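Local coordinates for SusD homolog (Bacteroides thetaiotaomicron, PDB 3EHM), which probably binds mucin O-glycans at the cell surface, as a SusD-like lipoprotein that takes part in their utilization by this gut symbiont, at residues L52-L57 against N89-N94; W81-S86 against R488-P493. All coordinates share one frame; numbering follows the deposited sequence.

Following the chain from the N terminus, helix 47-57 comes first, and contact 1 sets its last turns against helix 85-110, closing a short loop of 31 residues. Contact 2 closes a far longer one: residues 81-86, which lead into the start of helix 85-110, meet residues 488-493 after 401 intervening residues, most of the chain. Because 81-86 falls inside the loop closed by contact 1 and 488-493 well beyond it, the two loops cross rather than nest. Both contacts use helix 85-110, their centres lie about 11 Å apart, and they touch directly where Ala91 packs on Phe489. Helix 47-57 and a loop late in the chain are thereby joined to the N-terminal part of helix 85-110.

Contact 1. Residues L52-L57 against N89-N94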
loop_
_atom_site.group_PDB
_atom_site.type_symbol
_atom_site.label_atom_id
_atom_site.label_comp_id
_atom_site.label_asym_id
_atom_site.label_seq_id
_atom_site.Cartn_x
_atom_site.Cartn_y
_atom_site.Cartn_z
ATOM N N LEU A 52 1.024 2.647 -12.666
ATOM C CA LEU A 52 1.603 2.143 -11.419
ATOM C C LEU A 52 2.642 3.111 -10.859
ATOM O O LEU A 52 2.841 3.188 -9.646
ATOM C CB LEU A 52 2.247 0.777 -11.645
ATOM C CG LEU A 52 2.714 0.077 -10.367
ATOM C CD1 LEU A 52 1.496 -0.273 -9.515
ATOM C CD2 LEU A 52 3.495 -1.175 -10.719
ATOM N N GLN A 53 3.314 3.841 -11.743
ATOM C CA GLN A 53 4.302 4.824 -11.303
ATOM C C GLN A 53 3.592 5.865 -10.448
ATOM O O GLN A 53 4.058 6.242 -9.367
ATOM C CB GLN A 53 4.931 5.533 -12.503
ATOM C CG GLN A 53 6.226 4.928 -12.994
ATOM C CD GLN A 53 6.952 5.845 -13.961
ATOM O OE1 GLN A 53 8.171 5.761 -14.116
ATOM N NE2 GLN A 53 6.204 6.722 -14.621
ATOM N N ASN A 54 2.450 6.310 -10.955
ATOM C CA ASN A 54 1.624 7.327 -10.317
ATOM C C ASN A 54 1.053 6.889 -8.971
ATOM O O ASN A 54 1.005 7.675 -8.025
ATOM C CB ASN A 54 0.481 7.707 -11.271
ATOM C CG ASN A 54 -0.460 8.744 -10.685
ATOM O OD1 ASN A 54 -1.676 8.532 -10.629
ATOM N ND2 ASN A 54 0.090 9.874 -10.259
ATOM N N THR A 55 0.636 5.631 -8.877
ATOM C CA THR A 55 0.042 5.131 -7.642
ATOM C C THR A 55 1.019 4.531 -6.636
ATOM O O THR A 55 0.903 4.779 -5.437
ATOM C CB THR A 55 -1.023 4.046 -7.934
ATOM O OG1 THR A 55 -0.382 2.873 -8.455
ATOM C CG2 THR A 55 -2.035 4.546 -8.952
ATOM N N ASP A 56 1.985 3.759 -7.128
ATOM C CA ASP A 56 2.923 3.061 -6.254
ATOM C C ASP A 56 4.423 3.351 -6.323
ATOM O O ASP A 56 5.070 3.572 -5.298
ATOM C CB ASP A 56 2.764 1.546 -6.459
ATOM C CG ASP A 56 1.438 1.002 -5.945
ATOM O OD1 ASP A 56 0.359 1.505 -6.334
ATOM O OD2 ASP A 56 1.487 0.039 -5.154
ATOM N N LEU A 57 4.975 3.335 -7.528
ATOM C CA LEU A 57 6.414 3.472 -7.705
ATOM C C LEU A 57 7.145 4.783 -7.451
ATOM O O LEU A 57 8.101 4.801 -6.679
ATOM C CB LEU A 57 6.793 2.950 -9.091
ATOM C CG LEU A 57 6.173 1.601 -9.463
ATOM C CD1 LEU A 57 6.807 1.109 -10.760
ATOM C CD2 LEU A 57 6.389 0.578 -8.347
ATOM N N ASN A 89 -5.217 14.663 -11.305
ATOM C CA ASN A 89 -6.377 14.212 -12.060
ATOM C C ASN A 89 -6.072 12.770 -12.469
ATOM O O ASN A 89 -6.945 11.894 -12.459
ATOM C CB ASN A 89 -6.560 15.082 -13.302
ATOM C CG ASN A 89 -7.547 14.495 -14.281
ATOM O OD1 ASN A 89 -7.186 14.124 -15.401
ATOM N ND2 ASN A 89 -8.803 14.399 -13.867
ATOM N N TYR A 90 -4.811 12.536 -12.812
ATOM C CA TYR A 90 -4.340 11.219 -13.223
ATOM C C TYR A 90 -4.483 10.254 -12.043
ATOM O O TYR A 90 -4.930 9.120 -12.209
ATOM C CB TYR A 90 -2.881 11.334 -13.669
ATOM C CG TYR A 90 -2.267 10.094 -14.284
ATOM C CD1 TYR A 90 -2.996 9.270 -15.142
ATOM C CD2 TYR A 90 -0.923 9.794 -14.070
ATOM C CE1 TYR A 90 -2.394 8.175 -15.779
ATOM C CE2 TYR A 90 -0.311 8.714 -14.699
ATOM C CZ TYR A 90 -1.048 7.909 -15.553
ATOM O OH TYR A 90 -0.420 6.856 -16.187
ATOM N N ALA A 91 -4.123 10.727 -10.852
ATOM C CA ALA A 91 -4.211 9.925 -9.638
ATOM C C ALA A 91 -5.663 9.579 -9.314
ATOM O O ALA A 91 -5.970 8.456 -8.919
ATOM C CB ALA A 91 -3.582 10.676 -8.470
ATOM N N TYR A 92 -6.555 10.550 -9.478
ATOM C CA TYR A 92 -7.968 10.313 -9.210
ATOM C C TYR A 92 -8.463 9.202 -10.136
ATOM O O TYR A 92 -9.278 8.369 -9.744
ATOM C CB TYR A 92 -8.783 11.585 -9.450
ATOM C CG TYR A 92 -10.207 11.505 -8.938
ATOM C CD1 TYR A 92 -10.486 11.605 -7.577
ATOM C CD2 TYR A 92 -11.275 11.351 -9.818
ATOM C CE1 TYR A 92 -11.800 11.558 -7.105
ATOM C CE2 TYR A 92 -12.592 11.304 -9.358
ATOM C CZ TYR A 92 -12.847 11.409 -8.003
ATOM O OH TYR A 92 -14.151 11.378 -7.546
ATOM N N GLN A 93 -7.968 9.189 -11.368
ATOM C CA GLN A 93 -8.376 8.158 -12.315
ATOM C C GLN A 93 -7.854 6.788 -11.877
ATOM O O GLN A 93 -8.598 5.806 -11.841
ATOM C CB GLN A 93 -7.842 8.464 -13.720
ATOM C CG GLN A 93 -8.277 9.805 -14.299
ATOM C CD GLN A 93 -7.687 10.058 -15.681
ATOM O OE1 GLN A 93 -6.543 9.691 -15.961
ATOM N NE2 GLN A 93 -8.462 10.699 -16.543
ATOM N N ASN A 94 -6.567 6.732 -11.544
ATOM C CA ASN A 94 -5.930 5.481 -11.151
ATOM C C ASN A 94 -6.370 4.918 -9.804
ATOM O O ASN A 94 -6.283 3.710 -9.581
ATOM C CB ASN A 94 -4.404 5.640 -11.181
ATOM C CG ASN A 94 -3.880 5.938 -12.576
ATOM O OD1 ASN A 94 -4.378 5.398 -13.569
ATOM N ND2 ASN A 94 -2.866 6.790 -12.659
#
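The axes of the helical segments 52-57 and 89-94 pass 9.6 Å apart at a crossing angle of -78°, nearly perpendicular, with Asn54 facing Ala91 at the crossing. Asn54 carries the contact. Its CG lies anti to the backbone N, which sends the amide straight at the other helix. There OD1 accepts from ND2 of Asn94 over 2.9 Å, a fairly straight bond (160° at the hydrogen); the acceptor lies close to the plane of the Asn94 amide, while the donor stands above the carbonyl plane of Asn54, the two amides well turned against each other. The same OD1 nearly touches CA of Ala91 at 3.1 Å, so it is pressed into the helix surface. Tyr90 lies next to Asn94 along the same amide: its ring runs past Asn54 in the opposite direction, planes 25° apart, with Tyr90 CD2 3.6 Å from Asn54 CG. Asn94 ND2 also sits over the centre of the Tyr90 ring, 3.3 Å above its plane, so this one nitrogen meets the ring face and, roughly at right angles to that, the Asn54 carbonyl. Next door, Thr55 CG2 meets Asn94 CB at 3.4 Å. Asn54 ND2 is hydrogen-bonded to Glu78 and Tyr90 OH to Asp51. Helix 116-140 adds Arg135 against Thr55 and Phe140 against Ala91, so this largely buried crossing has a third helix beside it.

Contact 2. Residues W81-S86 against R488-P493; sequences WNFTDS and RFRFAP
Phe83 lies at the centre, with its ring set against that of Phe489 and its carbonyl taken by an arginine. The Phe489 ring comes in edge first over one face of Phe83, a T-shaped pair with centroids 5.0 Å apart and planes at 67°. The leading atoms are CD1 and CE1 of Phe489, which lie over the CE1-CZ bond of Phe83, toward the rim of the ring; Phe489 CD1 reaches Phe83 CZ at 3.6 Å. Trp81 O stands above the opposite face, and CE2 of Phe83 approaches Arg488 O to 3.2 Å. That carbonyl and the Arg490 N are buried here without a polar partner. Tyr63 and Met88 are further neighbours of both phenylalanines.

Arg490 starts from the crowded position between its backbone N and carbonyl carbon (chi1 73°), then runs extended from CG to NE alongside Phe83 CB. Its guanidinium arrives side-on, and both donors converge on Phe83 O: NE at 2.9 Å, in the carbonyl plane, and NH2 at 3.0 Å, above that plane. Pro493 CG sits 3.4 Å above the plane of the Arg490 guanidinium, toward its rim, which would limit its rotation. An alanine in place of Arg490 would remove both bonds to Phe83 O and would probably loosen the hold of this loop on the turn before the helix.

Farther along, Ala492 CB packs against Asp85 O and OD1, while Asp85 OD1 lies 3.3 Å from Pro493 CD; Asp85 OD2 is hydrogen-bonded to Thr494.

The arrangement is an inverse gamma turn centred on Phe83, leading into Thr84 as N-cap of helix 85-110, its OG1 accepting from Arg87 N, and packed against a loop from near the C terminus, in a SusD-like fold where helix far outweighs strand.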
loop_
_atom_site.group_PDB
_atom_site.type_symbol
_atom_site.label_atom_id
_atom_site.label_comp_id
_atom_site.label_asym_id
_atom_site.label_seq_id
_atom_site.Cartn_x
_atom_site.Cartn_y
_atom_site.Cartn_z
ATOM N N TRP A 81 6.730 15.778 -4.662
ATOM C CA TRP A 81 5.615 16.400 -3.963
ATOM C C TRP A 81 4.948 17.587 -4.650
ATOM O O TRP A 81 4.299 18.396 -3.991
ATOM C CB TRP A 81 6.075 16.814 -2.558
ATOM C CG TRP A 81 6.782 15.727 -1.773
ATOM C CD1 TRP A 81 7.470 14.655 -2.274
ATOM C CD2 TRP A 81 6.955 15.680 -0.352
ATOM N NE1 TRP A 81 8.065 13.949 -1.253
ATOM C CE2 TRP A 81 7.765 14.558 -0.062
ATOM C CE3 TRP A 81 6.508 16.480 0.706
ATOM C CZ2 TRP A 81 8.136 14.217 1.244
ATOM C CZ3 TRP A 81 6.878 16.141 2.007
ATOM C CH2 TRP A 81 7.684 15.018 2.261
ATOM N N ASN A 82 5.105 17.699 -5.965
ATOM C CA ASN A 82 4.470 18.788 -6.698
ATOM C C ASN A 82 3.186 18.198 -7.276
ATOM O O ASN A 82 3.183 17.622 -8.367
ATOM C CB ASN A 82 5.387 19.288 -7.817
ATOM C CG ASN A 82 4.906 20.591 -8.424
ATOM O OD1 ASN A 82 5.598 21.204 -9.241
ATOM N ND2 ASN A 82 3.715 21.021 -8.030
ATOM N N PHE A 83 2.096 18.335 -6.529
ATOM C CA PHE A 83 0.814 17.778 -6.935
ATOM C C PHE A 83 0.065 18.629 -7.956
ATOM O O PHE A 83 -0.922 19.292 -7.633
ATOM C CB PHE A 83 -0.054 17.538 -5.696
ATOM C CG PHE A 83 0.584 16.632 -4.666
ATOM C CD1 PHE A 83 1.567 15.713 -5.033
ATOM C CD2 PHE A 83 0.169 16.668 -3.338
ATOM C CE1 PHE A 83 2.124 14.840 -4.088
ATOM C CE2 PHE A 83 0.719 15.798 -2.385
ATOM C CZ PHE A 83 1.697 14.885 -2.763
ATOM N N THR A 84 0.533 18.580 -9.199
ATOM C CA THR A 84 -0.058 19.351 -10.287
ATOM C C THR A 84 -1.452 18.884 -10.672
ATOM O O THR A 84 -1.857 17.762 -10.369
ATOM C CB THR A 84 0.813 19.286 -11.539
ATOM O OG1 THR A 84 0.842 17.937 -12.022
ATOM C CG2 THR A 84 2.236 19.736 -11.216
ATOM N N ASP A 85 -2.180 19.762 -11.354
ATOM C CA ASP A 85 -3.535 19.468 -11.790
ATOM C C ASP A 85 -3.573 18.193 -12.639
ATOM O O ASP A 85 -4.397 17.308 -12.407
ATOM C CB ASP A 85 -4.085 20.644 -12.604
ATOM C CG ASP A 85 -5.598 20.680 -12.620
ATOM O OD1 ASP A 85 -6.192 21.169 -11.637
ATOM O OD2 ASP A 85 -6.192 20.207 -13.611
ATOM N N SER A 86 -2.676 18.097 -13.615
ATOM C CA SER A 86 -2.643 16.929 -14.489
ATOM C C SER A 86 -2.321 15.627 -13.752
ATOM O O SER A 86 -2.971 14.613 -13.984
ATOM C CB SER A 86 -1.631 17.132 -15.620
ATOM O OG SER A 86 -0.329 17.312 -15.100
ATOM N N ARG A 488 -1.109 13.293 2.319
ATOM C CA ARG A 488 -2.165 12.893 1.390
ATOM C C ARG A 488 -1.935 13.545 0.038
ATOM O O ARG A 488 -1.132 14.467 -0.079
ATOM C CB ARG A 488 -3.527 13.370 1.912
ATOM C CG ARG A 488 -3.644 14.907 1.994
ATOM C CD ARG A 488 -5.009 15.378 2.513
ATOM N NE ARG A 488 -6.085 15.242 1.529
ATOM C CZ ARG A 488 -6.367 16.138 0.586
ATOM N NH1 ARG A 488 -5.658 17.254 0.482
ATOM N NH2 ARG A 488 -7.365 15.921 -0.260
ATOM N N PHE A 489 -2.641 13.056 -0.977
ATOM C CA PHE A 489 -2.584 13.650 -2.306
ATOM C C PHE A 489 -3.676 14.713 -2.224
ATOM O O PHE A 489 -4.575 14.604 -1.391
ATOM C CB PHE A 489 -2.981 12.636 -3.391
ATOM C CG PHE A 489 -1.820 11.943 -4.053
ATOM C CD1 PHE A 489 -0.509 12.204 -3.665
ATOM C CD2 PHE A 489 -2.044 11.019 -5.074
ATOM C CE1 PHE A 489 0.563 11.551 -4.282
ATOM C CE2 PHE A 489 -0.979 10.364 -5.695
ATOM C CZ PHE A 489 0.327 10.634 -5.296
ATOM N N ARG A 490 -3.606 15.742 -3.062
ATOM C CA ARG A 490 -4.653 16.758 -3.057
ATOM C C ARG A 490 -5.417 16.572 -4.362
ATOM O O ARG A 490 -4.870 16.049 -5.332
ATOM C CB ARG A 490 -4.069 18.177 -3.007
ATOM C CG ARG A 490 -3.421 18.632 -4.310
ATOM C CD ARG A 490 -3.215 20.140 -4.356
ATOM N NE ARG A 490 -2.624 20.546 -5.629
ATOM C CZ ARG A 490 -2.602 21.792 -6.087
ATOM N NH1 ARG A 490 -3.138 22.775 -5.374
ATOM N NH2 ARG A 490 -2.056 22.053 -7.269
ATOM N N PHE A 491 -6.680 16.976 -4.385
ATOM C CA PHE A 491 -7.465 16.861 -5.606
ATOM C C PHE A 491 -6.976 17.924 -6.577
ATOM O O PHE A 491 -6.365 18.916 -6.168
ATOM C CB PHE A 491 -8.950 17.077 -5.311
ATOM C CG PHE A 491 -9.567 15.978 -4.503
ATOM C CD1 PHE A 491 -9.878 14.759 -5.090
ATOM C CD2 PHE A 491 -9.796 16.143 -3.142
ATOM C CE1 PHE A 491 -10.408 13.717 -4.332
ATOM C CE2 PHE A 491 -10.327 15.106 -2.375
ATOM C CZ PHE A 491 -10.630 13.892 -2.973
ATOM N N ALA A 492 -7.228 17.705 -7.861
ATOM C CA ALA A 492 -6.836 18.658 -8.888
ATOM C C ALA A 492 -7.744 19.879 -8.740
ATOM O O ALA A 492 -8.966 19.757 -8.793
ATOM C CB ALA A 492 -7.009 18.030 -10.270
ATOM N N PRO A 493 -7.158 21.071 -8.532
ATOM C CA PRO A 493 -7.947 22.296 -8.374
ATOM C C PRO A 493 -9.047 22.474 -9.424
ATOM O O PRO A 493 -10.179 22.822 -9.089
ATOM C CB PRO A 493 -6.886 23.393 -8.449
ATOM C CG PRO A 493 -5.715 22.747 -7.783
ATOM C CD PRO A 493 -5.717 21.357 -8.401
#